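PDB 5MU5: DUF115 domain-containing protein from Magnetospirillum magneticum AMB-1, which probably transfers a sugar to flagellin as a glycosyltransferase of the Maf family and is involved in the formation of bacterial flagella. Local coordinates for residues E408-F412 with S508-K512; L416-P421 with F459-S465. All coordinates share one frame; numbering follows the deposited sequence.

Interaction 1: residues E408-F412 with S508-K512; sequences ELYLF and SLRLK
Leu509 lays its CD1 methyl over one face of the Tyr410 ring in a CH-pi contact, 4.0 Å from the ring centroid and closest to Tyr410 CD2. The same methyl reaches the edge of the Phe412 ring, where CD1 lies 3.9 Å from CZ, so one branch fills the angle between two aromatics. This is the tight part; Phe490 stacks on Tyr410, and helix 284-294 packs against Phe412. Further along, Leu511 CD2 approaches Tyr410 obliquely, 3.8 Å from CE1. Beyond the hydroxyl the contact passes from carbon packing to polar and water-mediated links. Tyr410 OH donates to Glu408 OE2 at 2.5 Å, on the anti lone pair, and accepts from water 1 at 2.8 Å; that water in turn receives a weak bond from Arg510 N. Glu408 gets there by an extended chain, CG anti to N (chi1 -167°). On the solvent side, Arg510 sends NH1 back to Gln507 O and Leu509 O. With an alanine in place of Tyr410, Leu509 CD1 is likely to lose the ring it rests on and Glu408 OE2 its hydroxyl donor. Alternate residues of an inner parallel strand thus carry a loop running alongside in roughly the opposite direction, on one face of the sheet, as in Rossmann-like alpha/beta domains.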
loop_
_atom_site.group_PDB
_atom_site.type_symbol
_atom_site.label_atom_id
_atom_site.label_comp_id
_atom_site.label_asym_id
_atom_site.label_seq_id
_atom_site.Cartn_x
_atom_site.Cartn_y
_atom_site.Cartn_z
ATOM N N GLU A 408 -18.944 -15.441 17.680
ATOM C CA GLU A 408 -19.616 -16.438 16.899
ATOM C C GLU A 408 -20.210 -15.706 15.700
ATOM O O GLU A 408 -21.105 -14.885 15.836
ATOM C CB GLU A 408 -20.681 -17.137 17.727
ATOM C CG GLU A 408 -21.221 -18.411 17.075
ATOM C CD GLU A 408 -22.351 -19.050 17.876
ATOM O OE1 GLU A 408 -22.348 -18.912 19.111
ATOM O OE2 GLU A 408 -23.231 -19.703 17.285
ATOM N N LEU A 409 -19.679 -15.992 14.525
ATOM C CA LEU A 409 -20.020 -15.258 13.313
ATOM C C LEU A 409 -20.565 -16.172 12.258
ATOM O O LEU A 409 -20.026 -17.241 12.047
ATOM C CB LEU A 409 -18.763 -14.630 12.710
ATOM C CG LEU A 409 -18.255 -13.281 13.178
ATOM C CD1 LEU A 409 -18.043 -13.226 14.675
ATOM C CD2 LEU A 409 -16.951 -12.980 12.461
ATOM N N TYR A 410 -21.602 -15.711 11.567
ATOM C CA TYR A 410 -22.162 -16.435 10.442
ATOM C C TYR A 410 -22.151 -15.527 9.235
ATOM O O TYR A 410 -22.676 -14.410 9.279
ATOM C CB TYR A 410 -23.569 -16.906 10.751
ATOM C CG TYR A 410 -23.593 -17.909 11.873
ATOM C CD1 TYR A 410 -23.611 -17.500 13.193
ATOM C CD2 TYR A 410 -23.562 -19.274 11.614
ATOM C CE1 TYR A 410 -23.606 -18.419 14.221
ATOM C CE2 TYR A 410 -23.568 -20.200 12.639
ATOM C CZ TYR A 410 -23.586 -19.763 13.936
ATOM O OH TYR A 410 -23.600 -20.675 14.961
ATOM N N LEU A 411 -21.536 -15.998 8.161
ATOM C CA LEU A 411 -21.538 -15.251 6.910
ATOM C C LEU A 411 -22.619 -15.732 5.943
ATOM O O LEU A 411 -22.747 -16.911 5.654
ATOM C CB LEU A 411 -20.188 -15.337 6.222
ATOM C CG LEU A 411 -18.942 -15.042 7.044
ATOM C CD1 LEU A 411 -17.749 -15.271 6.127
ATOM C CD2 LEU A 411 -18.925 -13.644 7.640
ATOM N N PHE A 412 -23.377 -14.782 5.426
ATOM C CA PHE A 412 -24.391 -15.035 4.433
ATOM C C PHE A 412 -24.166 -14.048 3.292
ATOM O O PHE A 412 -23.789 -12.891 3.521
ATOM C CB PHE A 412 -25.781 -14.821 5.024
ATOM C CG PHE A 412 -26.109 -15.738 6.160
ATOM C CD1 PHE A 412 -25.805 -15.377 7.456
ATOM C CD2 PHE A 412 -26.765 -16.928 5.933
ATOM C CE1 PHE A 412 -26.140 -16.207 8.516
ATOM C CE2 PHE A 412 -27.087 -17.770 6.974
ATOM C CZ PHE A 412 -26.782 -17.410 8.269
ATOM N N SER A 508 -28.302 -26.426 8.838
ATOM C CA SER A 508 -27.687 -27.040 10.022
ATOM C C SER A 508 -27.447 -26.038 11.131
ATOM O O SER A 508 -27.024 -26.426 12.209
ATOM C CB SER A 508 -26.347 -27.678 9.669
ATOM O OG SER A 508 -26.525 -28.757 8.776
ATOM N N LEU A 509 -27.709 -24.761 10.868
ATOM C CA LEU A 509 -27.479 -23.720 11.855
ATOM C C LEU A 509 -28.418 -23.867 13.043
ATOM O O LEU A 509 -29.617 -23.915 12.856
ATOM C CB LEU A 509 -27.672 -22.356 11.198
ATOM C CG LEU A 509 -27.546 -21.086 12.037
ATOM C CD1 LEU A 509 -27.059 -19.931 11.170
ATOM C CD2 LEU A 509 -28.859 -20.723 12.714
ATOM N N ARG A 510 -27.864 -23.964 14.251
ATOM C CA ARG A 510 -28.644 -23.981 15.504
ATOM C C ARG A 510 -27.959 -23.001 16.437
ATOM O O ARG A 510 -26.767 -23.131 16.697
ATOM C CB ARG A 510 -28.640 -25.353 16.201
ATOM C CG ARG A 510 -29.296 -26.503 15.451
ATOM C CD ARG A 510 -30.805 -26.321 15.270
ATOM N NE ARG A 510 -31.403 -27.467 14.583
ATOM C CZ ARG A 510 -31.311 -27.716 13.275
ATOM N NH1 ARG A 510 -30.627 -26.912 12.459
ATOM N NH2 ARG A 510 -31.899 -28.793 12.771
ATOM N N LEU A 511 -28.699 -22.040 16.959
ATOM C CA LEU A 511 -28.132 -21.046 17.852
ATOM C C LEU A 511 -28.475 -21.374 19.296
ATOM O O LEU A 511 -29.481 -22.003 19.565
ATOM C CB LEU A 511 -28.660 -19.665 17.488
ATOM C CG LEU A 511 -28.461 -19.244 16.032
ATOM C CD1 LEU A 511 -29.109 -17.878 15.827
ATOM C CD2 LEU A 511 -26.988 -19.216 15.655
ATOM N N LYS A 512 -27.633 -20.935 20.223
ATOM C CA LYS A 512 -27.856 -21.145 21.650
ATOM C C LYS A 512 -28.384 -19.866 22.309
ATOM O O LYS A 512 -28.636 -19.840 23.502
ATOM C CB LYS A 512 -26.537 -21.551 22.320
ATOM C CG LYS A 512 -25.941 -22.845 21.784
ATOM C CD LYS A 512 -24.466 -22.983 22.152
ATOM C CE LYS A 512 -23.845 -24.221 21.511
ATOM N NZ LYS A 512 -22.390 -24.014 21.275
HETATM O O HOH W 1 -24.525 -23.248 14.259
#

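Interaction 2: residues L416-P421 with F459-S465; sequences LGSRNP and FGGVVYS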
loop_
_atom_site.group_PDB
_atom_site.type_symbol
_atom_site.label_atom_id
_atom_site.label_comp_id
_atom_site.label_asym_id
_atom_site.label_seq_id
_atom_site.Cartn_x
_atom_site.Cartn_y
_atom_site.Cartn_z
ATOM N N LEU A 416 -18.318 -13.889 -3.139
ATOM C CA LEU A 416 -17.005 -13.501 -3.650
ATOM C C LEU A 416 -16.616 -14.396 -4.832
ATOM O O LEU A 416 -15.452 -14.810 -4.963
ATOM C CB LEU A 416 -15.946 -13.601 -2.535
ATOM C CG LEU A 416 -16.318 -12.902 -1.221
ATOM C CD1 LEU A 416 -15.235 -13.082 -0.190
ATOM C CD2 LEU A 416 -16.592 -11.431 -1.473
ATOM N N GLY A 417 -17.624 -14.728 -5.634
ATOM C CA GLY A 417 -17.482 -15.572 -6.795
ATOM C C GLY A 417 -18.749 -16.364 -7.077
ATOM O O GLY A 417 -19.627 -16.449 -6.231
ATOM N N SER A 418 -18.812 -16.957 -8.265
ATOM C CA SER A 418 -19.956 -17.732 -8.704
ATOM C C SER A 418 -19.569 -19.162 -8.920
ATOM O O SER A 418 -18.528 -19.457 -9.481
ATOM C CB SER A 418 -20.503 -17.208 -10.028
ATOM O OG SER A 418 -20.960 -15.886 -9.900
ATOM N N ARG A 419 -20.457 -20.028 -8.476
ATOM C CA ARG A 419 -20.379 -21.440 -8.670
ATOM C C ARG A 419 -20.218 -21.752 -10.159
ATOM O O ARG A 419 -20.766 -21.062 -11.035
ATOM C CB ARG A 419 -21.655 -22.059 -8.084
ATOM C CG ARG A 419 -21.851 -23.548 -8.278
ATOM C CD ARG A 419 -20.791 -24.378 -7.591
ATOM N NE ARG A 419 -20.850 -24.364 -6.126
ATOM C CZ ARG A 419 -19.937 -24.966 -5.365
ATOM N NH1 ARG A 419 -18.927 -25.606 -5.939
ATOM N NH2 ARG A 419 -20.006 -24.929 -4.050
ATOM N N ASN A 420 -19.416 -22.782 -10.415
ATOM C CA ASN A 420 -19.137 -23.274 -11.749
ATOM C C ASN A 420 -20.456 -23.669 -12.449
ATOM O O ASN A 420 -21.112 -24.651 -12.077
ATOM C CB ASN A 420 -18.144 -24.465 -11.669
ATOM C CG ASN A 420 -17.614 -24.907 -13.041
ATOM O OD1 ASN A 420 -17.984 -24.348 -14.080
ATOM N ND2 ASN A 420 -16.741 -25.920 -13.045
ATOM N N PRO A 421 -20.858 -22.882 -13.455
ATOM C CA PRO A 421 -22.120 -23.206 -14.119
ATOM C C PRO A 421 -22.032 -24.452 -15.004
ATOM O O PRO A 421 -22.193 -25.562 -14.509
ATOM C CB PRO A 421 -22.403 -21.955 -14.952
ATOM C CG PRO A 421 -21.068 -21.313 -15.188
ATOM C CD PRO A 421 -20.164 -21.727 -14.065
ATOM N N PHE A 459 -18.500 -24.809 -0.299
ATOM C CA PHE A 459 -19.159 -26.129 -0.262
ATOM C C PHE A 459 -18.512 -27.076 -1.249
ATOM O O PHE A 459 -19.179 -27.917 -1.868
ATOM C CB PHE A 459 -20.684 -26.012 -0.489
ATOM C CG PHE A 459 -21.380 -25.251 0.606
ATOM C CD1 PHE A 459 -21.238 -25.643 1.930
ATOM C CD2 PHE A 459 -22.124 -24.124 0.324
ATOM C CE1 PHE A 459 -21.839 -24.927 2.950
ATOM C CE2 PHE A 459 -22.744 -23.411 1.337
ATOM C CZ PHE A 459 -22.601 -23.811 2.650
ATOM N N GLY A 460 -17.194 -26.949 -1.381
ATOM C CA GLY A 460 -16.431 -27.830 -2.257
ATOM C C GLY A 460 -16.553 -27.420 -3.709
ATOM O O GLY A 460 -17.204 -26.441 -4.054
ATOM N N GLY A 461 -15.918 -28.180 -4.568
ATOM C CA GLY A 461 -15.913 -27.836 -5.965
ATOM C C GLY A 461 -15.173 -26.534 -6.241
ATOM O O GLY A 461 -14.265 -26.120 -5.506
ATOM N N VAL A 462 -15.625 -25.869 -7.288
ATOM C CA VAL A 462 -14.938 -24.737 -7.825
ATOM C C VAL A 462 -15.876 -23.559 -7.977
ATOM O O VAL A 462 -17.023 -23.709 -8.398
ATOM C CB VAL A 462 -14.358 -25.161 -9.200
ATOM C CG1 VAL A 462 -14.084 -23.980 -10.101
ATOM C CG2 VAL A 462 -13.107 -25.997 -8.991
ATOM N N VAL A 463 -15.384 -22.382 -7.637
ATOM C CA VAL A 463 -16.115 -21.169 -7.940
ATOM C C VAL A 463 -15.173 -20.239 -8.708
ATOM O O VAL A 463 -13.964 -20.275 -8.518
ATOM C CB VAL A 463 -16.705 -20.466 -6.681
ATOM C CG1 VAL A 463 -17.498 -21.444 -5.821
ATOM C CG2 VAL A 463 -15.630 -19.827 -5.852
ATOM N N TYR A 464 -15.742 -19.455 -9.614
ATOM C CA TYR A 464 -15.014 -18.455 -10.348
ATOM C C TYR A 464 -15.039 -17.102 -9.621
ATOM O O TYR A 464 -16.094 -16.581 -9.241
ATOM C CB TYR A 464 -15.601 -18.329 -11.745
ATOM C CG TYR A 464 -15.289 -19.520 -12.616
ATOM C CD1 TYR A 464 -16.057 -20.661 -12.570
ATOM C CD2 TYR A 464 -14.220 -19.489 -13.483
ATOM C CE1 TYR A 464 -15.769 -21.752 -13.375
ATOM C CE2 TYR A 464 -13.916 -20.569 -14.289
ATOM C CZ TYR A 464 -14.704 -21.691 -14.239
ATOM O OH TYR A 464 -14.393 -22.733 -15.060
ATOM N N SER A 465 -13.871 -16.525 -9.461
ATOM C CA SER A 465 -13.728 -15.324 -8.700
ATOM C C SER A 465 -12.796 -14.341 -9.402
ATOM O O SER A 465 -11.921 -14.738 -10.151
ATOM C CB SER A 465 -13.187 -15.715 -7.332
ATOM O OG SER A 465 -13.122 -14.599 -6.477
#
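Arg419 and Val463 face each other as an antiparallel non-hydrogen-bonded pair, next to the hydrogen-bonded pair of Ser418 and Tyr464. In the latter, Ser418 N donates to Tyr464 O at 2.9 Å and Tyr464 N returns a bond to Ser418 O at 2.8 Å. Asn420 N to Val462 O continues the ladder at one end; at the other, Ser465 OG donates to Leu416 O at 2.8 Å. Gly417 lies between, where any CB would collide with Tyr464 O. From CB, the Arg419 chain leaves on the Val463 face of the sheet, with CG anti to the backbone N (chi1 175°), then bends at both following torsions and folds back over the partner strand. CD passes 3.9 Å from Val462 O. The guanidinium comes to lie flat, with Val463 CG1 4.3 Å from its plane and over its centre. Within that plane NH1 donates to Gly460 O at 2.7 Å and 161°, while NH2 adds a weak bond to the same oxygen at 3.2 Å. NH2 also borders Phe459 CB and forms a salt bridge to Asp494. Across the sheet, Asn420 OD1 meets the edge of the Tyr464 ring, 3.5 Å from CE1, the amide turned 75° from the ring; Tyr464 OH bonds Arg454. The contact is therefore a short two-stranded ladder extended by one arginine, whose charge is probably balanced by Asp494 and whose NH1, with weak help from NH2, probably steadies the Gly460-Gly461 backbone ahead of strand 462-465.

Overall arrangement
Following the chain from the N terminus, the first of the four segments met is strand 408-412, an inner strand of the large mixed sheet; within a few residues the chain enters 416-421. Interaction 2 closes a loop of 37 intervening residues, part of it not modelled, when 459-465 returns beside 416-421 and builds the small antiparallel sheet with strand 453-456. The chain continues through helix 467-482 and strands 488-491 and 502-503 before 508-512 comes back to 408-412, closing the wider loop of interaction 1. The two loops nest without crossing. Their centres are about 22 Å apart: interaction 1 ties the segment before helix 515-528 to the large sheet, interaction 2 joins edge strand 418-419 to the central strand 462-465 of the small sheet.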